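Local structure of 2-oxoadipate dioxygenase/decarboxylase, chloroplastic/amyloplastic (Oryza sativa, 6W1K) at residues 97-102 / 121-126; 61-66 / 192-197; 49-54 / 203-208; 55-60 / 113-118. The protein catalyses the iron-dependent, oxygen-consuming decarboxylation and hydroxylation of 2-oxoadipate to D-2-hydroxyglutarate, a step of lysine breakdown in plant plastids. All blocks are in the same frame, centred on the assembly; numbering follows the deposited sequence.

Contact 1: residues 97-102 / 121-126; sequences LRALWF and RIFISE. With OOG (2-oxoadipic acid), chain F.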
# COMPACT_ATOMS: atom_id res chain seq x y z
N LEU A 97 -1.00 -15.58 0.20
CA LEU A 97 -0.20 -14.42 -0.17
C LEU A 97 1.16 -14.45 0.53
O LEU A 97 1.31 -15.03 1.60
CB LEU A 97 -0.91 -13.12 0.22
CG LEU A 97 -2.38 -12.94 -0.13
CD1 LEU A 97 -2.96 -11.68 0.54
CD2 LEU A 97 -2.53 -12.89 -1.65
N ARG A 98 2.13 -13.80 -0.09
CA ARG A 98 3.44 -13.53 0.49
C ARG A 98 3.68 -12.05 0.24
O ARG A 98 3.17 -11.50 -0.74
CB ARG A 98 4.52 -14.40 -0.18
CG ARG A 98 5.94 -14.02 0.13
CD ARG A 98 6.92 -15.02 -0.52
NE ARG A 98 7.17 -14.72 -1.93
CZ ARG A 98 8.20 -14.00 -2.38
NH1 ARG A 98 9.11 -13.51 -1.54
NH2 ARG A 98 8.33 -13.78 -3.68
N ALA A 99 4.40 -11.39 1.15
CA ALA A 99 4.69 -9.97 1.00
C ALA A 99 6.11 -9.70 1.47
O ALA A 99 6.65 -10.42 2.30
CB ALA A 99 3.71 -9.09 1.79
N LEU A 100 6.71 -8.65 0.91
CA LEU A 100 8.00 -8.14 1.33
C LEU A 100 7.87 -6.64 1.45
O LEU A 100 7.18 -6.01 0.63
CB LEU A 100 9.07 -8.47 0.32
CG LEU A 100 10.55 -8.44 0.62
CD1 LEU A 100 10.90 -9.35 1.76
CD2 LEU A 100 11.28 -8.89 -0.67
N TRP A 101 8.52 -6.04 2.42
CA TRP A 101 8.54 -4.59 2.47
C TRP A 101 9.98 -4.10 2.29
O TRP A 101 10.94 -4.86 2.43
CB TRP A 101 7.91 -4.07 3.75
CG TRP A 101 8.67 -4.18 5.02
CD1 TRP A 101 8.73 -5.26 5.87
CD2 TRP A 101 9.42 -3.14 5.64
NE1 TRP A 101 9.47 -4.93 6.99
CE2 TRP A 101 9.93 -3.64 6.86
CE3 TRP A 101 9.72 -1.82 5.27
CZ2 TRP A 101 10.71 -2.88 7.73
CZ3 TRP A 101 10.50 -1.04 6.16
CH2 TRP A 101 10.98 -1.57 7.36
N PHE A 102 10.08 -2.83 1.92
CA PHE A 102 11.32 -2.19 1.47
C PHE A 102 11.42 -0.85 2.18
O PHE A 102 10.46 -0.08 2.22
CB PHE A 102 11.34 -1.99 -0.05
CG PHE A 102 11.19 -3.27 -0.84
CD1 PHE A 102 9.96 -3.89 -0.95
CD2 PHE A 102 12.28 -3.86 -1.43
CE1 PHE A 102 9.86 -5.08 -1.64
CE2 PHE A 102 12.19 -5.05 -2.12
CZ PHE A 102 10.99 -5.67 -2.24
N ARG A 121 8.06 3.95 2.79
CA ARG A 121 8.31 2.52 2.70
C ARG A 121 7.44 1.96 1.59
O ARG A 121 6.47 2.58 1.15
CB ARG A 121 8.01 1.83 4.04
CG ARG A 121 8.77 2.39 5.26
CD ARG A 121 8.06 1.89 6.51
NE ARG A 121 8.56 2.42 7.76
CZ ARG A 121 8.22 3.61 8.27
NH1 ARG A 121 7.38 4.41 7.61
NH2 ARG A 121 8.73 3.98 9.43
N ILE A 122 7.82 0.78 1.10
CA ILE A 122 7.04 0.10 0.07
C ILE A 122 6.68 -1.30 0.56
O ILE A 122 7.53 -2.03 1.05
CB ILE A 122 7.79 0.01 -1.28
CG1 ILE A 122 8.34 1.37 -1.72
CG2 ILE A 122 6.84 -0.56 -2.34
CD1 ILE A 122 7.33 2.32 -2.21
N PHE A 123 5.40 -1.66 0.43
CA PHE A 123 4.87 -2.97 0.82
C PHE A 123 4.35 -3.61 -0.46
O PHE A 123 3.49 -3.03 -1.12
CB PHE A 123 3.75 -2.80 1.87
CG PHE A 123 3.24 -4.09 2.45
CD1 PHE A 123 2.35 -4.90 1.73
CD2 PHE A 123 3.61 -4.48 3.73
CE1 PHE A 123 1.86 -6.09 2.28
CE2 PHE A 123 3.13 -5.67 4.29
CZ PHE A 123 2.27 -6.48 3.56
N ILE A 124 4.91 -4.77 -0.85
CA ILE A 124 4.54 -5.41 -2.11
C ILE A 124 4.15 -6.85 -1.79
O ILE A 124 4.93 -7.60 -1.20
CB ILE A 124 5.66 -5.41 -3.15
CG1 ILE A 124 6.20 -3.99 -3.36
CG2 ILE A 124 5.13 -5.95 -4.45
CD1 ILE A 124 7.43 -3.89 -4.25
N SER A 125 2.94 -7.22 -2.15
CA SER A 125 2.47 -8.58 -1.92
C SER A 125 2.29 -9.28 -3.27
O SER A 125 2.26 -8.64 -4.33
CB SER A 125 1.19 -8.55 -1.10
OG SER A 125 0.17 -7.85 -1.77
N GLU A 126 2.26 -10.61 -3.22
CA GLU A 126 1.93 -11.39 -4.40
C GLU A 126 1.02 -12.55 -4.03
O GLU A 126 1.14 -13.14 -2.95
CB GLU A 126 3.19 -11.95 -5.09
CG GLU A 126 3.97 -12.98 -4.30
CD GLU A 126 5.31 -13.36 -4.94
OE1 GLU A 126 5.78 -12.70 -5.90
OE2 GLU A 126 5.92 -14.33 -4.46
C2 OOG F . -1.71 -4.47 1.67
C3 OOG F . -2.31 -4.66 3.07
C4 OOG F . -1.20 -4.74 4.11
C6 OOG F . -0.27 -3.05 5.92
O4 OOG F . 0.03 -3.97 6.72
O3 OOG F . -0.24 -1.86 6.32
C5 OOG F . -0.66 -3.36 4.48
C1 OOG F . -2.77 -4.61 0.57
O1 OOG F . -2.44 -4.81 -0.55
O2 OOG F . -4.13 -4.50 0.85
O5 OOG F . -0.55 -2.52 3.66
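Ala-99 and Phe-123 fit together as hollow and bump on the face that looks to the substrate. The small methyl of Ala-99 gives the Phe-123 ring a place to lie, CB to CZ 3.5 Å. With CG anti to the backbone N (chi1 -174°), that ring also carries C4 of 2-oxoadipate on one face, 3.8 Å from CE1 and set toward the rim. Beside this pair, the far corner of the Trp-101 indole, CZ3, rests on CD of Arg-121 at 3.8 Å. The guanidinium of Arg-121 goes on to salt bridges with Asp-292 and Glu-287. On the other face CE1 of Phe-102 meets the methyl CD1 of Ile-124, also at 3.8 Å. Arg-98 and Glu-126 lie side by side there. The arginine chain bends at chi3 (82°), and NE and NH2 both grip OE2 of Glu-126, NH2 at 2.6 Å. They come from the same side of the carboxylate plane. A leucine in place of Arg-98 would probably leave OE2 of Glu-126 without its charged mate. Six backbone bonds join the strands as an antiparallel pair. The pair belongs to the curled mixed sheet of this glyoxalase-clan enzyme, and Phe-123 lines its 2-oxoadipate pocket.

Contact 2: residues 61-66 / 192-197; sequences AFRTFG and ALNHTT. With NI (nickel (II) ion), chain E; OOG (2-oxoadipic acid), chain F.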
# COMPACT_ATOMS: atom_id res chain seq x y z
N ALA A 61 1.53 0.64 -1.06
CA ALA A 61 1.35 -0.82 -1.15
C ALA A 61 0.87 -1.20 -2.56
O ALA A 61 0.19 -0.42 -3.22
CB ALA A 61 0.37 -1.32 -0.09
N PHE A 62 1.33 -2.36 -3.03
CA PHE A 62 1.03 -2.87 -4.37
C PHE A 62 0.70 -4.35 -4.26
O PHE A 62 1.18 -5.05 -3.36
CB PHE A 62 2.22 -2.70 -5.37
CG PHE A 62 2.68 -1.27 -5.53
CD1 PHE A 62 3.63 -0.73 -4.67
CD2 PHE A 62 2.17 -0.49 -6.54
CE1 PHE A 62 4.03 0.58 -4.84
CE2 PHE A 62 2.57 0.82 -6.73
CZ PHE A 62 3.52 1.35 -5.88
N ARG A 63 -0.12 -4.84 -5.22
CA ARG A 63 -0.52 -6.23 -5.31
C ARG A 63 -0.13 -6.83 -6.65
O ARG A 63 -0.13 -6.15 -7.68
CB ARG A 63 -2.03 -6.36 -5.13
CG ARG A 63 -2.53 -5.87 -3.77
CD ARG A 63 -3.99 -6.18 -3.58
NE ARG A 63 -4.46 -5.75 -2.27
CZ ARG A 63 -5.73 -5.78 -1.90
NH1 ARG A 63 -6.65 -6.23 -2.75
NH2 ARG A 63 -6.08 -5.36 -0.71
N THR A 64 0.21 -8.12 -6.64
CA THR A 64 0.72 -8.74 -7.86
C THR A 64 0.35 -10.21 -7.94
O THR A 64 -0.03 -10.84 -6.94
CB THR A 64 2.24 -8.61 -7.97
OG1 THR A 64 2.86 -9.50 -7.02
CG2 THR A 64 2.75 -7.18 -7.69
N PHE A 65 0.49 -10.78 -9.14
CA PHE A 65 0.33 -12.22 -9.34
C PHE A 65 1.69 -12.91 -9.25
O PHE A 65 2.58 -12.64 -10.07
CB PHE A 65 -0.29 -12.50 -10.70
CG PHE A 65 -1.75 -12.15 -10.80
CD1 PHE A 65 -2.69 -12.77 -10.01
CD2 PHE A 65 -2.17 -11.23 -11.75
CE1 PHE A 65 -4.05 -12.47 -10.15
CE2 PHE A 65 -3.53 -10.92 -11.90
CZ PHE A 65 -4.46 -11.53 -11.09
N GLY A 66 1.84 -13.80 -8.28
CA GLY A 66 3.08 -14.54 -8.10
C GLY A 66 3.27 -15.71 -9.04
O GLY A 66 3.24 -16.89 -8.64
N ALA A 192 -1.53 -0.85 -10.13
CA ALA A 192 -1.96 0.42 -9.58
C ALA A 192 -1.69 0.45 -8.09
O ALA A 192 -1.77 -0.56 -7.39
CB ALA A 192 -3.46 0.66 -9.80
N LEU A 193 -1.32 1.63 -7.60
CA LEU A 193 -1.13 1.79 -6.17
C LEU A 193 -2.38 1.35 -5.42
O LEU A 193 -3.49 1.85 -5.70
CB LEU A 193 -0.82 3.25 -5.89
CG LEU A 193 -0.57 3.62 -4.45
CD1 LEU A 193 0.73 3.02 -3.90
CD2 LEU A 193 -0.54 5.14 -4.43
N ASN A 194 -2.22 0.39 -4.51
CA ASN A 194 -3.37 -0.16 -3.79
C ASN A 194 -3.78 0.73 -2.62
O ASN A 194 -4.98 0.86 -2.31
CB ASN A 194 -3.03 -1.57 -3.31
CG ASN A 194 -4.05 -2.11 -2.35
OD1 ASN A 194 -3.90 -2.00 -1.14
ND2 ASN A 194 -5.11 -2.69 -2.89
N HIS A 195 -2.80 1.37 -1.97
CA HIS A 195 -3.11 2.46 -1.06
C HIS A 195 -1.84 3.23 -0.72
O HIS A 195 -0.71 2.73 -0.87
CB HIS A 195 -3.81 1.98 0.21
CG HIS A 195 -2.97 1.12 1.10
ND1 HIS A 195 -2.89 -0.26 0.96
CD2 HIS A 195 -2.21 1.42 2.18
CE1 HIS A 195 -2.11 -0.75 1.90
NE2 HIS A 195 -1.66 0.25 2.64
N THR A 196 -2.04 4.46 -0.31
CA THR A 196 -1.04 5.19 0.44
C THR A 196 -1.51 5.22 1.88
O THR A 196 -2.65 4.87 2.19
CB THR A 196 -0.83 6.60 -0.13
OG1 THR A 196 0.38 7.16 0.44
CG2 THR A 196 -2.00 7.50 0.21
N THR A 197 -0.62 5.68 2.76
CA THR A 197 -0.83 5.66 4.21
C THR A 197 -0.38 6.98 4.79
O THR A 197 0.75 7.40 4.55
CB THR A 197 0.00 4.54 4.84
OG1 THR A 197 -0.27 3.33 4.15
CG2 THR A 197 -0.31 4.35 6.30
NI NI E . -0.75 -0.55 4.43
C2 OOG F . -1.71 -4.47 1.67
C3 OOG F . -2.31 -4.66 3.07
C4 OOG F . -1.20 -4.74 4.11
C6 OOG F . -0.27 -3.05 5.92
O4 OOG F . 0.03 -3.97 6.72
O3 OOG F . -0.24 -1.86 6.32
C5 OOG F . -0.66 -3.36 4.48
C1 OOG F . -2.77 -4.61 0.57
O1 OOG F . -2.44 -4.81 -0.55
O2 OOG F . -4.13 -4.50 0.85
O5 OOG F . -0.55 -2.52 3.66
O HOH W 1 -0.91 -3.06 -7.22
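Ala-61 and His-195 meet where strand 57-65 runs antiparallel to strand 195-199 in the sheet of this glyoxalase-clan (VOC-like) enzyme. Two backbone bonds join the segments. Asn-194 N gives to Ala-61 O at 2.9 Å, and Ala-61 N gives to His-195 O. A water bridges the next step, accepting from Arg-63 N and giving to Ala-192 O.

The apolar contacts are few. CD1 of Leu-193 sits over one face of the Phe-62 ring, 4.2 Å from its centroid, in a CH-pi contact. The methyl CB of Ala-61 lies close to CE1 of the His-195 ring.

The polar side-chain bonds reach the substrate. The extended Arg-63 chain lays its guanidinium edge-on to the far carboxylate of 2-oxoadipate. NE gives to O1 at 2.8 Å and NH2 to O2 at 2.6 Å, both nearly straight at 175° and 174°. The side chain of Asn-194 lies over one face of the guanidinium, toward its rim. The cation also meets Trp-185 in a cation-pi contact. A methionine in place of Arg-63 would probably leave this carboxylate without its charged partner and the substrate less firmly aligned.

The metal bonds complete the site. His-59 and Glu-267 share the nickel ion, which stands in the iron site, and the substrate chelates it through O3 and O5. His-195 NE2 binds it at 2.2 Å.

Contact 3: residues 49-54 / 203-208; sequences SYDGDH and LISDIR. With SO4 (sulfate ion), chain H.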
# COMPACT_ATOMS: atom_id res chain seq x y z
N SER A 49 -6.43 20.67 5.22
CA SER A 49 -7.14 21.87 5.68
C SER A 49 -7.19 21.93 7.20
O SER A 49 -7.08 23.01 7.79
CB SER A 49 -8.56 21.88 5.11
OG SER A 49 -8.56 22.00 3.71
N TYR A 50 -7.37 20.78 7.84
CA TYR A 50 -7.49 20.73 9.29
C TYR A 50 -6.14 20.89 9.99
O TYR A 50 -6.02 21.61 10.98
CB TYR A 50 -8.14 19.41 9.69
CG TYR A 50 -8.43 19.29 11.16
CD1 TYR A 50 -9.65 19.71 11.68
CD2 TYR A 50 -7.50 18.74 12.02
CE1 TYR A 50 -9.94 19.60 13.03
CE2 TYR A 50 -7.77 18.62 13.38
CZ TYR A 50 -8.99 19.05 13.88
OH TYR A 50 -9.27 18.94 15.22
N ASP A 51 -5.11 20.21 9.49
CA ASP A 51 -3.86 20.10 10.22
C ASP A 51 -2.76 21.00 9.68
O ASP A 51 -1.81 21.29 10.42
CB ASP A 51 -3.36 18.65 10.16
CG ASP A 51 -2.20 18.40 11.10
OD1 ASP A 51 -1.04 18.53 10.67
OD2 ASP A 51 -2.47 18.05 12.27
N GLY A 52 -2.85 21.43 8.43
CA GLY A 52 -1.75 22.14 7.81
C GLY A 52 -0.97 21.24 6.88
O GLY A 52 -1.31 20.08 6.66
N ASP A 53 0.12 21.79 6.34
CA ASP A 53 0.92 21.09 5.31
C ASP A 53 1.89 20.13 5.99
O ASP A 53 3.11 20.35 6.06
CB ASP A 53 1.65 22.11 4.44
CG ASP A 53 2.33 21.47 3.25
OD1 ASP A 53 2.03 20.28 2.98
OD2 ASP A 53 3.15 22.15 2.59
N HIS A 54 1.36 19.02 6.46
CA HIS A 54 2.20 18.13 7.24
C HIS A 54 1.97 16.67 6.91
O HIS A 54 2.34 15.80 7.71
CB HIS A 54 1.95 18.32 8.73
CG HIS A 54 2.08 19.74 9.17
ND1 HIS A 54 1.01 20.50 9.57
CD2 HIS A 54 3.17 20.55 9.24
CE1 HIS A 54 1.43 21.71 9.89
NE2 HIS A 54 2.74 21.76 9.71
N LEU A 203 1.60 14.37 11.98
CA LEU A 203 0.71 15.52 12.01
C LEU A 203 0.95 16.33 13.28
O LEU A 203 1.54 15.85 14.24
CB LEU A 203 -0.76 15.08 11.97
CG LEU A 203 -1.13 14.25 10.73
CD1 LEU A 203 -2.53 13.68 10.90
CD2 LEU A 203 -1.00 15.07 9.44
N ILE A 204 0.46 17.56 13.29
CA ILE A 204 0.70 18.48 14.40
C ILE A 204 -0.54 18.64 15.29
O ILE A 204 -0.42 18.76 16.50
CB ILE A 204 1.17 19.85 13.87
CG1 ILE A 204 0.08 20.50 13.03
CG2 ILE A 204 2.44 19.67 13.05
CD1 ILE A 204 -0.79 21.52 13.77
N SER A 205 -1.74 18.65 14.71
CA SER A 205 -2.93 18.92 15.49
C SER A 205 -3.33 17.68 16.30
O SER A 205 -2.61 16.68 16.36
CB SER A 205 -4.06 19.38 14.57
OG SER A 205 -4.57 18.27 13.86
N ASP A 206 -4.51 17.72 16.90
CA ASP A 206 -4.94 16.64 17.78
C ASP A 206 -5.21 15.34 17.03
O ASP A 206 -5.22 14.27 17.65
CB ASP A 206 -6.19 17.08 18.57
CG ASP A 206 -7.45 17.13 17.71
OD1 ASP A 206 -8.52 16.77 18.23
OD2 ASP A 206 -7.36 17.53 16.52
N ILE A 207 -5.41 15.38 15.71
CA ILE A 207 -5.65 14.16 14.96
C ILE A 207 -4.35 13.41 14.69
O ILE A 207 -4.34 12.39 14.00
CB ILE A 207 -6.41 14.44 13.65
CG1 ILE A 207 -5.62 15.40 12.76
CG2 ILE A 207 -7.78 15.04 13.95
CD1 ILE A 207 -6.12 15.41 11.31
N ARG A 208 -3.24 13.90 15.24
CA ARG A 208 -2.02 13.10 15.25
C ARG A 208 -2.18 11.82 16.07
O ARG A 208 -1.46 10.84 15.82
CB ARG A 208 -0.85 13.92 15.80
CG ARG A 208 -0.88 14.15 17.30
CD ARG A 208 0.29 15.06 17.68
NE ARG A 208 0.38 15.28 19.12
CZ ARG A 208 -0.37 16.14 19.79
NH1 ARG A 208 -1.27 16.88 19.16
NH2 ARG A 208 -0.23 16.26 21.10
S SO4 H . -3.37 18.96 21.53
O1 SO4 H . -2.09 18.82 22.22
O2 SO4 H . -3.16 19.63 20.25
O3 SO4 H . -3.95 17.64 21.31
O4 SO4 H . -4.27 19.77 22.35
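Asp-51 and Ser-205 approach to 5.5 Å between CA atoms where helix 38-51 ends, and Gly-52 then leaves helical geometry with a positive phi of 102°. A side chain at Gly-52 would be jammed against the preceding carbonyl O. The carboxylate of Asp-51 carries the contact. CG is anti to the backbone N (chi1 -169°), which turns the group to the loop 203-208. OD2 takes two donors, Ser-205 N and Ser-205 OG, both at 2.6 Å. The hydroxyl uses the anti lone pair, while the N-H comes on the syn side, tilted from the carboxylate plane. OD1 also takes two. Ile-204 N reaches its syn lone pair at 3.2 Å, and His-54 ND1 comes on the anti side at 3.0 Å, a His-carboxylate hydrogen bond. An aspartate taking backbone N-H groups thus joins a helix C-terminal end, left through a glycine, to the loop between strand 195-199 and helix 210-219. The contact lies away from the substrate and metal site. The His-54 imidazole lies flat against Ile-204, whose CG2 stands over the ring centre, 3.7 Å from the centroid. Tyr-50 crosses Asp-206 at about a right angle. Its OH gives to OD2 of Asp-206 at 2.7 Å, in the plane of the tyrosine ring. CG2 of Ile-207 comes to 3.6 Å from CE2 of the same ring. Ile-207 also packs on Phe-213 and Phe-216.

Contact 4: residues 55-60 / 113-118; sequences ICYDHF and TGVYGP. With NI (nickel (II) ion), chain E; OOG (2-oxoadipic acid), chain F.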
# COMPACT_ATOMS: atom_id res chain seq x y z
N ILE A 55 1.35 16.36 5.78
CA ILE A 55 1.03 15.00 5.42
C ILE A 55 2.28 14.29 4.92
O ILE A 55 2.91 14.71 3.94
CB ILE A 55 -0.09 14.97 4.37
CG1 ILE A 55 -1.38 15.57 4.96
CG2 ILE A 55 -0.34 13.59 3.89
CD1 ILE A 55 -2.46 15.74 3.91
N CYS A 56 2.64 13.20 5.58
CA CYS A 56 3.74 12.35 5.19
C CYS A 56 3.19 10.96 4.93
O CYS A 56 2.29 10.50 5.63
CB CYS A 56 4.80 12.29 6.28
SG CYS A 56 5.51 13.91 6.61
N TYR A 57 3.77 10.29 3.96
CA TYR A 57 3.30 8.98 3.55
C TYR A 57 4.11 7.92 4.25
O TYR A 57 5.32 7.84 4.07
CB TYR A 57 3.42 8.84 2.05
CG TYR A 57 2.42 9.67 1.28
CD1 TYR A 57 1.17 9.97 1.81
CD2 TYR A 57 2.71 10.12 -0.00
CE1 TYR A 57 0.23 10.70 1.08
CE2 TYR A 57 1.77 10.85 -0.74
CZ TYR A 57 0.54 11.14 -0.19
OH TYR A 57 -0.40 11.85 -0.90
N ASP A 58 3.44 7.11 5.06
CA ASP A 58 4.13 6.06 5.81
C ASP A 58 4.62 4.96 4.88
O ASP A 58 5.77 4.51 4.97
CB ASP A 58 3.17 5.48 6.84
CG ASP A 58 3.80 4.39 7.68
OD1 ASP A 58 3.85 3.20 7.26
OD2 ASP A 58 4.28 4.73 8.77
N HIS A 59 3.75 4.52 3.98
CA HIS A 59 4.11 3.53 2.96
C HIS A 59 3.11 3.55 1.80
O HIS A 59 2.00 4.08 1.90
CB HIS A 59 4.20 2.12 3.57
CG HIS A 59 2.91 1.60 4.14
ND1 HIS A 59 2.49 1.88 5.42
CD2 HIS A 59 1.97 0.75 3.62
CE1 HIS A 59 1.35 1.26 5.66
NE2 HIS A 59 1.01 0.56 4.59
N PHE A 60 3.57 2.99 0.68
CA PHE A 60 2.80 2.67 -0.51
C PHE A 60 2.65 1.15 -0.53
O PHE A 60 3.56 0.45 -0.10
CB PHE A 60 3.54 3.08 -1.78
CG PHE A 60 3.42 4.53 -2.16
CD1 PHE A 60 2.89 5.47 -1.29
CD2 PHE A 60 3.86 4.95 -3.41
CE1 PHE A 60 2.78 6.77 -1.64
CE2 PHE A 60 3.74 6.27 -3.79
CZ PHE A 60 3.20 7.19 -2.88
N THR A 113 6.15 17.81 1.29
CA THR A 113 5.22 16.84 1.87
C THR A 113 4.75 15.88 0.79
O THR A 113 5.01 16.07 -0.40
CB THR A 113 4.05 17.57 2.52
OG1 THR A 113 3.40 18.40 1.55
CG2 THR A 113 4.60 18.45 3.68
N GLY A 114 4.07 14.82 1.23
CA GLY A 114 3.64 13.75 0.33
C GLY A 114 4.82 13.08 -0.34
O GLY A 114 5.79 12.67 0.31
N VAL A 115 4.78 12.98 -1.67
CA VAL A 115 5.90 12.35 -2.36
C VAL A 115 7.16 13.22 -2.34
O VAL A 115 8.24 12.72 -2.67
CB VAL A 115 5.54 12.01 -3.82
CG1 VAL A 115 4.37 11.02 -3.83
CG2 VAL A 115 5.21 13.30 -4.61
N TYR A 116 7.06 14.49 -1.95
CA TYR A 116 8.22 15.36 -1.75
C TYR A 116 8.65 15.46 -0.28
O TYR A 116 9.52 16.27 0.06
CB TYR A 116 7.95 16.74 -2.35
CG TYR A 116 7.60 16.62 -3.82
CD1 TYR A 116 8.58 16.31 -4.76
CD2 TYR A 116 6.29 16.76 -4.25
CE1 TYR A 116 8.26 16.16 -6.10
CE2 TYR A 116 5.96 16.63 -5.60
CZ TYR A 116 6.94 16.31 -6.51
OH TYR A 116 6.59 16.18 -7.84
N GLY A 117 8.08 14.63 0.58
CA GLY A 117 8.45 14.59 1.98
C GLY A 117 9.33 13.38 2.22
O GLY A 117 10.00 12.90 1.30
N PRO A 118 9.34 12.87 3.44
CA PRO A 118 10.13 11.67 3.71
C PRO A 118 9.66 10.55 2.80
O PRO A 118 8.46 10.32 2.64
CB PRO A 118 9.86 11.38 5.19
CG PRO A 118 8.67 12.19 5.56
CD PRO A 118 8.67 13.38 4.65
NI NI E . -0.75 -0.55 4.43
C2 OOG F . -1.71 -4.47 1.67
C3 OOG F . -2.31 -4.66 3.07
C4 OOG F . -1.20 -4.74 4.11
C6 OOG F . -0.27 -3.05 5.92
O4 OOG F . 0.03 -3.97 6.72
O3 OOG F . -0.24 -1.86 6.32
C5 OOG F . -0.66 -3.36 4.48
C1 OOG F . -2.77 -4.61 0.57
O1 OOG F . -2.44 -4.81 -0.55
O2 OOG F . -4.13 -4.50 0.85
O5 OOG F . -0.55 -2.52 3.66
O HOH W 2 6.06 11.61 2.75
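A single water is gripped by three backbone groups of Tyr-57, Gly-114 and Pro-118. It accepts from Tyr-57 N at 2.9 Å and gives to Gly-114 O and Pro-118 O. It fills in between the start of strand 57-65, a metal-binding strand of the glyoxalase-clan fold, and the tight turn before strand 121-127. Next to it Gly-114 N gives a direct bond to Ile-55 O, 2.9 Å and fairly straight (164°). The positive phi of Gly-114 favours a glycine here, and its bare CA lies over one face of the Tyr-57 ring, 4.0 Å from the centroid. Tyr-57 OH reaches on to Glu-30. CG1 of Val-115 touches two rings, CE2 of Tyr-57 and CZ of Phe-60, 4.1 Å from the latter. At the end of segment 113-118, CG of Pro-118 meets SG of Cys-56 at 3.7 Å. Farther along the strand, CG of His-59 sits between the backbone N and the carbonyl carbon (chi1 63°), and the imidazole faces the active site. Its ring is held by Asp-58, whose OD1 takes ND1 at 2.6 Å through the anti lone pair. Arg-271 makes a salt bridge with OD2 of Asp-58. The other ring nitrogen, His-59 NE2, binds the nickel ion at 2.1 Å.

How the contacts relate
Strand 57-65 ties three of the contacts together. Contact 4 lies at its start and contact 2 farther along, with centres about 16 Å apart. Strand 121-127 of contact 1 pairs with it in parallel, and strand 195-199 of contact 2 pairs antiparallel on its other side. Contacts 1 and 2 are about 8 Å apart between centres, and contacts 1, 2 and 4 all reach the substrate. Contacts 2 and 4 each supply one metal-binding histidine. The centre of contact 3 is about 28 Å from that of contact 1 and about 26 Å from that of contact 2. It touches contact 4 through Asp-53 and Thr-113. Along the chain contact 3 encloses the others. The active site is therefore built from distant sequence parts.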